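Local coordinates for epoxyqueuosine reductase (Streptococcus thermophilus, PDB 5D6S), which is a cobalamin- and iron-sulfur-cluster-containing enzyme of the QueG family, with a 4Fe-4S double cluster binding domain, at residues A[87-101]-A[188-201]. Sequence-based numbering, arbitrary orientation.
Sequences SLESAKTIISIAVAY and SYMYLGELITNLEI
Tyr101 holds its CG between its own backbone N and carbonyl carbon (chi1 62°), which brings the ring between Tyr189 and Tyr191. Tyr191 has CG anti to its carbonyl carbon, and its ring lies against one face of Tyr101 as an offset stack. The centroids of the Tyr101 and Tyr191 rings are 4.3 Å apart, with the planes nearly parallel (13°). CE1 of Tyr191 comes within 3.3 Å of Tyr101 CD1. Tyr189 covers the opposite face with its CA and CB; the CB makes a CH-pi contact. The edge of its ring is turned toward the face of Tyr101 in an offset edge-to-face pair, with the planes at 71°. The three tyrosines form an aromatic cluster.

The backbones of 93-100 and 190-197 pair antiparallel as the two central strands of a four-stranded sheet. Strand 45-50 flanks the first and strand 152-155 the second. Hydrogen-bonded pairs run from Thr93 with Thr197 to Val99 with Tyr191, and Tyr101 N still bonds to Tyr189 O. At the other end, Lys92 and Thr93 both face Thr197 in a classic beta bulge. Thr197 O accepts from Lys92 N at 2.8 Å and from Thr93 N at 3.2 Å. OG1 of Thr197 accepts from Leu199 N in an ST turn.

Gly193 pairs with Ile97, whose CG1 lies 3.8 Å from the glycine CA. On the face carrying Ile94, Ser96 and Ala98, the CB of Ala98 touches Met190 SD and Leu192 CD2, both at 3.9 Å. Helix 163-169 packs on this face, while helix 128-144 packs on Ile97, Val99 and Tyr191. Strand 190-197 also borders the cofactor: Met190 O and Leu192 O accept hydrogen bonds from cobalamin.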
ATOM      1  N   SER A  87     -23.533   5.301  -8.259  1.00 69.88           N
ATOM      2  CA  SER A  87     -23.417   4.274  -7.217  1.00 68.89           C
ATOM      3  C   SER A  87     -24.673   4.145  -6.345  1.00 74.65           C
ATOM      4  O   SER A  87     -24.841   3.123  -5.680  1.00 81.73           O
ATOM      5  CB  SER A  87     -22.211   4.550  -6.296  1.00 65.53           C
ATOM      6  OG  SER A  87     -20.982   4.424  -6.981  1.00 61.01           O
ATOM      7  N   LEU A  88     -25.507   5.186  -6.288  1.00 79.94           N
ATOM      8  CA  LEU A  88     -26.705   5.144  -5.431  1.00 81.64           C
ATOM      9  C   LEU A  88     -28.039   5.598  -6.101  1.00 90.13           C
ATOM     10  O   LEU A  88     -29.009   4.836  -6.092  1.00 93.69           O
ATOM     11  CB  LEU A  88     -26.457   5.877  -4.102  1.00 70.98           C
ATOM     12  CG  LEU A  88     -27.491   5.665  -2.971  1.00 66.73           C
ATOM     13  CD1 LEU A  88     -27.877   4.216  -2.739  1.00 58.99           C
ATOM     14  CD2 LEU A  88     -26.992   6.255  -1.657  1.00 71.62           C
ATOM     15  N   GLU A  89     -28.097   6.812  -6.655  1.00 84.53           N
ATOM     16  CA  GLU A  89     -29.346   7.373  -7.255  1.00 83.30           C
ATOM     17  C   GLU A  89     -30.014   8.299  -6.252  1.00 77.87           C
ATOM     18  O   GLU A  89     -30.162   9.494  -6.518  1.00 81.65           O
ATOM     19  CB  GLU A  89     -30.361   6.313  -7.728  1.00 75.60           C
ATOM     20  N   SER A  90     -30.397   7.766  -5.093  1.00 74.58           N
ATOM     21  CA  SER A  90     -30.966   8.585  -3.996  1.00 75.83           C
ATOM     22  C   SER A  90     -29.911   9.361  -3.184  1.00 77.54           C
ATOM     23  O   SER A  90     -30.145   9.724  -2.025  1.00 77.61           O
ATOM     24  CB  SER A  90     -31.794   7.710  -3.050  1.00 72.40           C
ATOM     25  OG  SER A  90     -30.962   6.974  -2.184  1.00 75.84           O
ATOM     26  N   ALA A  91     -28.767   9.633  -3.811  1.00 73.49           N
ATOM     27  CA  ALA A  91     -27.611  10.182  -3.120  1.00 73.46           C
ATOM     28  C   ALA A  91     -27.791  11.654  -2.831  1.00 71.31           C
ATOM     29  O   ALA A  91     -28.190  12.429  -3.689  1.00 65.07           O
ATOM     30  CB  ALA A  91     -26.353   9.965  -3.935  1.00 77.69           C
ATOM     31  N   LYS A  92     -27.447  12.018  -1.606  1.00 78.70           N
ATOM     32  CA  LYS A  92     -27.703  13.340  -1.092  1.00 81.14           C
ATOM     33  C   LYS A  92     -26.489  13.856  -0.314  1.00 78.47           C
ATOM     34  O   LYS A  92     -26.031  14.960  -0.545  1.00 75.32           O
ATOM     35  CB  LYS A  92     -28.950  13.289  -0.207  1.00 93.92           C
ATOM     36  CG  LYS A  92     -29.808  14.535  -0.280  1.00102.39           C
ATOM     37  CD  LYS A  92     -30.514  14.650  -1.624  1.00108.40           C
ATOM     38  CE  LYS A  92     -30.352  16.057  -2.187  1.00112.73           C
ATOM     39  NZ  LYS A  92     -31.052  16.245  -3.483  1.00112.75           N
ATOM     40  N   THR A  93     -25.975  13.060   0.616  1.00 79.04           N
ATOM     41  CA  THR A  93     -24.716  13.383   1.276  1.00 84.81           C
ATOM     42  C   THR A  93     -23.765  12.177   1.275  1.00 88.98           C
ATOM     43  O   THR A  93     -24.190  11.036   1.052  1.00 89.72           O
ATOM     44  CB  THR A  93     -24.937  13.903   2.717  1.00 88.15           C
ATOM     45  OG1 THR A  93     -23.682  14.300   3.283  1.00 99.35           O
ATOM     46  CG2 THR A  93     -25.542  12.844   3.612  1.00 86.80           C
ATOM     47  N   ILE A  94     -22.472  12.446   1.481  1.00 87.47           N
ATOM     48  CA  ILE A  94     -21.436  11.403   1.628  1.00 77.79           C
ATOM     49  C   ILE A  94     -20.718  11.615   2.947  1.00 69.78           C
ATOM     50  O   ILE A  94     -20.264  12.713   3.236  1.00 67.34           O
ATOM     51  CB  ILE A  94     -20.362  11.452   0.507  1.00 74.17           C
ATOM     52  CG1 ILE A  94     -20.985  11.168  -0.867  1.00 76.02           C
ATOM     53  CG2 ILE A  94     -19.275  10.427   0.775  1.00 73.53           C
ATOM     54  CD1 ILE A  94     -20.079  11.476  -2.041  1.00 73.40           C
ATOM     55  N   ILE A  95     -20.579  10.543   3.712  1.00 68.16           N
ATOM     56  CA  ILE A  95     -19.906  10.592   5.005  1.00 65.36           C
ATOM     57  C   ILE A  95     -18.551   9.923   4.877  1.00 71.48           C
ATOM     58  O   ILE A  95     -18.470   8.716   4.648  1.00 67.28           O
ATOM     59  CB  ILE A  95     -20.698   9.839   6.082  1.00 63.84           C
ATOM     60  CG1 ILE A  95     -22.164  10.286   6.056  1.00 70.66           C
ATOM     61  CG2 ILE A  95     -20.058  10.048   7.442  1.00 60.20           C
ATOM     62  CD1 ILE A  95     -23.089   9.474   6.950  1.00 74.40           C
ATOM     63  N   SER A  96     -17.493  10.711   5.027  1.00 73.22           N
ATOM     64  CA  SER A  96     -16.137  10.202   4.957  1.00 70.69           C
ATOM     65  C   SER A  96     -15.680   9.810   6.339  1.00 73.29           C
ATOM     66  O   SER A  96     -15.732  10.639   7.241  1.00 85.41           O
ATOM     67  CB  SER A  96     -15.184  11.258   4.406  1.00 68.46           C
ATOM     68  OG  SER A  96     -13.840  10.815   4.518  1.00 69.74           O
ATOM     69  N   ILE A  97     -15.182   8.579   6.499  1.00 75.06           N
ATOM     70  CA  ILE A  97     -14.545   8.173   7.763  1.00 75.42           C
ATOM     71  C   ILE A  97     -13.024   8.040   7.649  1.00 71.96           C
ATOM     72  O   ILE A  97     -12.481   7.908   6.559  1.00 69.83           O
ATOM     73  CB  ILE A  97     -15.135   6.879   8.347  1.00 72.53           C
ATOM     74  CG1 ILE A  97     -14.878   5.692   7.444  1.00 77.10           C
ATOM     75  CG2 ILE A  97     -16.623   7.050   8.560  1.00 68.02           C
ATOM     76  CD1 ILE A  97     -15.091   4.385   8.177  1.00 84.40           C
ATOM     77  N   ALA A  98     -12.361   8.144   8.794  1.00 66.79           N
ATOM     78  CA  ALA A  98     -10.925   7.980   8.893  1.00 69.89           C
ATOM     79  C   ALA A  98     -10.611   7.220  10.172  1.00 65.43           C
ATOM     80  O   ALA A  98     -11.143   7.550  11.229  1.00 58.71           O
ATOM     81  CB  ALA A  98     -10.233   9.324   8.902  1.00 75.95           C
ATOM     82  N   VAL A  99      -9.796   6.174  10.060  1.00 64.31           N
ATOM     83  CA  VAL A  99      -9.357   5.415  11.226  1.00 65.76           C
ATOM     84  C   VAL A  99      -7.855   5.522  11.230  1.00 73.67           C
ATOM     85  O   VAL A  99      -7.205   5.206  10.230  1.00 80.43           O
ATOM     86  CB  VAL A  99      -9.781   3.939  11.166  1.00 61.12           C
ATOM     87  CG1 VAL A  99      -9.246   3.170  12.365  1.00 67.66           C
ATOM     88  CG2 VAL A  99     -11.294   3.825  11.125  1.00 58.23           C
ATOM     89  N   ALA A 100      -7.296   5.965  12.349  1.00 69.72           N
ATOM     90  CA  ALA A 100      -5.860   6.144  12.430  1.00 74.45           C
ATOM     91  C   ALA A 100      -5.167   4.819  12.725  1.00 67.59           C
ATOM     92  O   ALA A 100      -5.762   3.934  13.333  1.00 68.22           O
ATOM     93  CB  ALA A 100      -5.520   7.174  13.491  1.00 81.19           C
ATOM     94  N   TYR A 101      -3.910   4.699  12.292  1.00 67.17           N
ATOM     95  CA  TYR A 101      -3.086   3.506  12.565  1.00 64.06           C
ATOM     96  C   TYR A 101      -1.650   3.884  12.939  1.00 63.60           C
ATOM     97  O   TYR A 101      -1.116   4.901  12.467  1.00 61.01           O
ATOM     98  CB  TYR A 101      -3.083   2.542  11.368  1.00 63.06           C
ATOM     99  CG  TYR A 101      -2.489   3.095  10.079  1.00 56.32           C
ATOM    100  CD1 TYR A 101      -3.275   3.761   9.169  1.00 59.87           C
ATOM    101  CD2 TYR A 101      -1.161   2.903   9.758  1.00 55.52           C
ATOM    102  CE1 TYR A 101      -2.756   4.235   7.968  1.00 65.94           C
ATOM    103  CE2 TYR A 101      -0.626   3.385   8.564  1.00 57.33           C
ATOM    104  CZ  TYR A 101      -1.426   4.050   7.664  1.00 61.58           C
ATOM    105  OH  TYR A 101      -0.929   4.555   6.471  1.00 58.96           O
ATOM    106  N   SER A 188      -0.933  11.645   8.093  1.00 69.20           N
ATOM    107  CA  SER A 188      -1.455  10.858   6.956  1.00 62.99           C
ATOM    108  C   SER A 188      -1.713   9.411   7.340  1.00 59.59           C
ATOM    109  O   SER A 188      -2.384   8.689   6.597  1.00 58.34           O
ATOM    110  CB  SER A 188      -0.532  10.914   5.747  1.00 63.13           C
ATOM    111  OG  SER A 188       0.827  10.889   6.135  1.00 72.63           O
ATOM    112  N   TYR A 189      -1.255   9.003   8.522  1.00 54.48           N
ATOM    113  CA  TYR A 189      -1.441   7.614   8.984  1.00 57.61           C
ATOM    114  C   TYR A 189      -2.875   7.313   9.377  1.00 55.83           C
ATOM    115  O   TYR A 189      -3.164   6.899  10.504  1.00 59.01           O
ATOM    116  CB  TYR A 189      -0.407   7.222  10.070  1.00 60.04           C
ATOM    117  CG  TYR A 189       1.039   7.405   9.580  1.00 70.50           C
ATOM    118  CD1 TYR A 189       1.513   6.734   8.436  1.00 69.81           C
ATOM    119  CD2 TYR A 189       1.907   8.275  10.222  1.00 71.27           C
ATOM    120  CE1 TYR A 189       2.810   6.909   7.980  1.00 73.79           C
ATOM    121  CE2 TYR A 189       3.201   8.449   9.771  1.00 83.68           C
ATOM    122  CZ  TYR A 189       3.653   7.768   8.648  1.00 82.77           C
ATOM    123  OH  TYR A 189       4.961   7.954   8.230  1.00 92.00           O
ATOM    124  N   MET A 190      -3.751   7.471   8.378  1.00 61.14           N
ATOM    125  CA  MET A 190      -5.179   7.110   8.459  1.00 64.37           C
ATOM    126  C   MET A 190      -5.664   6.254   7.276  1.00 64.70           C
ATOM    127  O   MET A 190      -5.321   6.529   6.111  1.00 57.88           O
ATOM    128  CB  MET A 190      -6.063   8.362   8.456  1.00 66.75           C
ATOM    129  CG  MET A 190      -5.694   9.455   9.453  1.00 69.59           C
ATOM    130  SD  MET A 190      -6.648  10.948   9.134  1.00 76.65           S
ATOM    131  CE  MET A 190      -5.883  11.595   7.633  1.00 71.94           C
ATOM    132  N   TYR A 191      -6.470   5.232   7.593  1.00 60.76           N
ATOM    133  CA  TYR A 191      -7.277   4.512   6.602  1.00 58.91           C
ATOM    134  C   TYR A 191      -8.530   5.322   6.313  1.00 59.70           C
ATOM    135  O   TYR A 191      -9.086   5.938   7.210  1.00 65.50           O
ATOM    136  CB  TYR A 191      -7.738   3.154   7.136  1.00 60.82           C
ATOM    137  CG  TYR A 191      -6.645   2.249   7.694  1.00 68.12           C
ATOM    138  CD1 TYR A 191      -5.473   1.996   6.985  1.00 63.79           C
ATOM    139  CD2 TYR A 191      -6.805   1.614   8.933  1.00 71.43           C
ATOM    140  CE1 TYR A 191      -4.492   1.152   7.495  1.00 68.74           C
ATOM    141  CE2 TYR A 191      -5.833   0.756   9.433  1.00 69.38           C
ATOM    142  CZ  TYR A 191      -4.677   0.528   8.715  1.00 68.88           C
ATOM    143  OH  TYR A 191      -3.709  -0.320   9.218  1.00 69.70           O
ATOM    144  N   LEU A 192      -8.977   5.325   5.067  1.00 62.45           N
ATOM    145  CA  LEU A 192     -10.166   6.080   4.666  1.00 63.07           C
ATOM    146  C   LEU A 192     -11.317   5.192   4.192  1.00 63.44           C
ATOM    147  O   LEU A 192     -11.107   4.114   3.657  1.00 59.55           O
ATOM    148  CB  LEU A 192      -9.842   7.081   3.548  1.00 63.77           C
ATOM    149  CG  LEU A 192      -8.802   8.157   3.876  1.00 64.10           C
ATOM    150  CD1 LEU A 192      -8.689   9.179   2.744  1.00 57.90           C
ATOM    151  CD2 LEU A 192      -9.123   8.839   5.196  1.00 66.31           C
ATOM    152  N   GLY A 193     -12.528   5.685   4.410  1.00 65.90           N
ATOM    153  CA  GLY A 193     -13.750   5.068   3.918  1.00 70.72           C
ATOM    154  C   GLY A 193     -14.831   6.103   3.617  1.00 72.82           C
ATOM    155  O   GLY A 193     -14.688   7.279   3.950  1.00 83.83           O
ATOM    156  N   GLU A 194     -15.910   5.652   2.991  1.00 76.06           N
ATOM    157  CA  GLU A 194     -17.062   6.495   2.657  1.00 79.44           C
ATOM    158  C   GLU A 194     -18.355   5.731   2.825  1.00 81.95           C
ATOM    159  O   GLU A 194     -18.440   4.554   2.494  1.00 67.67           O
ATOM    160  CB  GLU A 194     -17.064   6.930   1.199  1.00 75.73           C
ATOM    161  CG  GLU A 194     -15.848   7.687   0.756  1.00 71.24           C
ATOM    162  CD  GLU A 194     -14.831   6.793   0.122  1.00 71.74           C
ATOM    163  OE1 GLU A 194     -13.712   6.738   0.670  1.00 68.74           O
ATOM    164  OE2 GLU A 194     -15.165   6.139  -0.899  1.00 68.59           O
ATOM    165  N   LEU A 195     -19.370   6.435   3.313  1.00 89.86           N
ATOM    166  CA  LEU A 195     -20.734   5.941   3.301  1.00 88.86           C
ATOM    167  C   LEU A 195     -21.561   6.929   2.489  1.00 96.37           C
ATOM    168  O   LEU A 195     -21.893   8.023   2.963  1.00103.43           O
ATOM    169  CB  LEU A 195     -21.263   5.822   4.728  1.00 84.25           C
ATOM    170  CG  LEU A 195     -22.600   5.119   4.887  1.00 85.59           C
ATOM    171  CD1 LEU A 195     -22.540   3.682   4.405  1.00 84.43           C
ATOM    172  CD2 LEU A 195     -23.009   5.158   6.352  1.00 91.29           C
ATOM    173  N   ILE A 196     -21.842   6.564   1.241  1.00 92.85           N
ATOM    174  CA  ILE A 196     -22.745   7.349   0.404  1.00 86.65           C
ATOM    175  C   ILE A 196     -24.149   7.115   0.940  1.00 82.00           C
ATOM    176  O   ILE A 196     -24.494   5.997   1.317  1.00 77.94           O
ATOM    177  CB  ILE A 196     -22.706   6.930  -1.073  1.00 83.79           C
ATOM    178  CG1 ILE A 196     -21.295   7.042  -1.640  1.00 82.77           C
ATOM    179  CG2 ILE A 196     -23.621   7.821  -1.903  1.00 84.78           C
ATOM    180  CD1 ILE A 196     -21.137   6.371  -2.993  1.00 80.89           C
ATOM    181  N   THR A 197     -24.955   8.173   0.972  1.00 85.22           N
ATOM    182  CA  THR A 197     -26.249   8.130   1.653  1.00 91.53           C
ATOM    183  C   THR A 197     -27.294   9.106   1.075  1.00 88.82           C
ATOM    184  O   THR A 197     -26.961  10.074   0.386  1.00 66.02           O
ATOM    185  CB  THR A 197     -26.060   8.335   3.182  1.00 95.65           C
ATOM    186  OG1 THR A 197     -27.321   8.559   3.807  1.00108.25           O
ATOM    187  CG2 THR A 197     -25.192   9.518   3.475  1.00102.34           C
ATOM    188  N   ASN A 198     -28.565   8.841   1.392  1.00 96.33           N
ATOM    189  CA  ASN A 198     -29.697   9.698   0.972  1.00 95.74           C
ATOM    190  C   ASN A 198     -30.154  10.721   2.028  1.00 90.14           C
ATOM    191  O   ASN A 198     -31.243  11.276   1.922  1.00 93.36           O
ATOM    192  CB  ASN A 198     -30.890   8.835   0.573  1.00 88.86           C
ATOM    193  CG  ASN A 198     -31.568   8.177   1.762  1.00 89.70           C
ATOM    194  OD1 ASN A 198     -31.094   8.249   2.900  1.00 92.22           O
ATOM    195  ND2 ASN A 198     -32.669   7.497   1.494  1.00 83.93           N
ATOM    196  N   LEU A 199     -29.314  10.978   3.027  1.00 83.15           N
ATOM    197  CA  LEU A 199     -29.611  11.953   4.075  1.00 81.01           C
ATOM    198  C   LEU A 199     -29.297  13.384   3.640  1.00 85.94           C
ATOM    199  O   LEU A 199     -28.353  13.629   2.898  1.00 83.45           O
ATOM    200  CB  LEU A 199     -28.829  11.623   5.350  1.00 89.16           C
ATOM    201  CG  LEU A 199     -29.406  10.580   6.318  1.00 90.44           C
ATOM    202  CD1 LEU A 199     -30.145   9.461   5.603  1.00 93.59           C
ATOM    203  CD2 LEU A 199     -28.311  10.014   7.217  1.00 93.21           C
ATOM    204  N   GLU A 200     -30.116  14.321   4.104  1.00 93.49           N
ATOM    205  CA  GLU A 200     -29.865  15.739   3.895  1.00 96.21           C
ATOM    206  C   GLU A 200     -29.103  16.180   5.123  1.00 82.52           C
ATOM    207  O   GLU A 200     -29.671  16.195   6.214  1.00 85.86           O
ATOM    208  CB  GLU A 200     -31.186  16.512   3.769  1.00103.02           C
ATOM    209  CG  GLU A 200     -31.107  17.736   2.874  1.00109.54           C
ATOM    210  CD  GLU A 200     -31.335  17.403   1.410  1.00116.53           C
ATOM    211  OE1 GLU A 200     -32.388  16.813   1.082  1.00102.48           O
ATOM    212  OE2 GLU A 200     -30.457  17.744   0.580  1.00135.25           O
ATOM    213  N   ILE A 201     -27.815  16.475   4.976  1.00 75.17           N
ATOM    214  CA  ILE A 201     -27.002  16.874   6.135  1.00 81.10           C
ATOM    215  C   ILE A 201     -26.063  18.018   5.812  1.00 86.31           C
ATOM    216  O   ILE A 201     -25.574  18.151   4.690  1.00 80.29           O
ATOM    217  CB  ILE A 201     -26.216  15.700   6.762  1.00 71.57           C
ATOM    218  CG1 ILE A 201     -27.198  14.648   7.303  1.00 74.15           C
ATOM    219  CG2 ILE A 201     -25.303  16.189   7.890  1.00 70.73           C
ATOM    220  CD1 ILE A 201     -26.556  13.407   7.888  1.00 80.23           C
TER
HETATM  221  O   HOH W   1     -13.098   8.697   1.930  1.00 73.16           O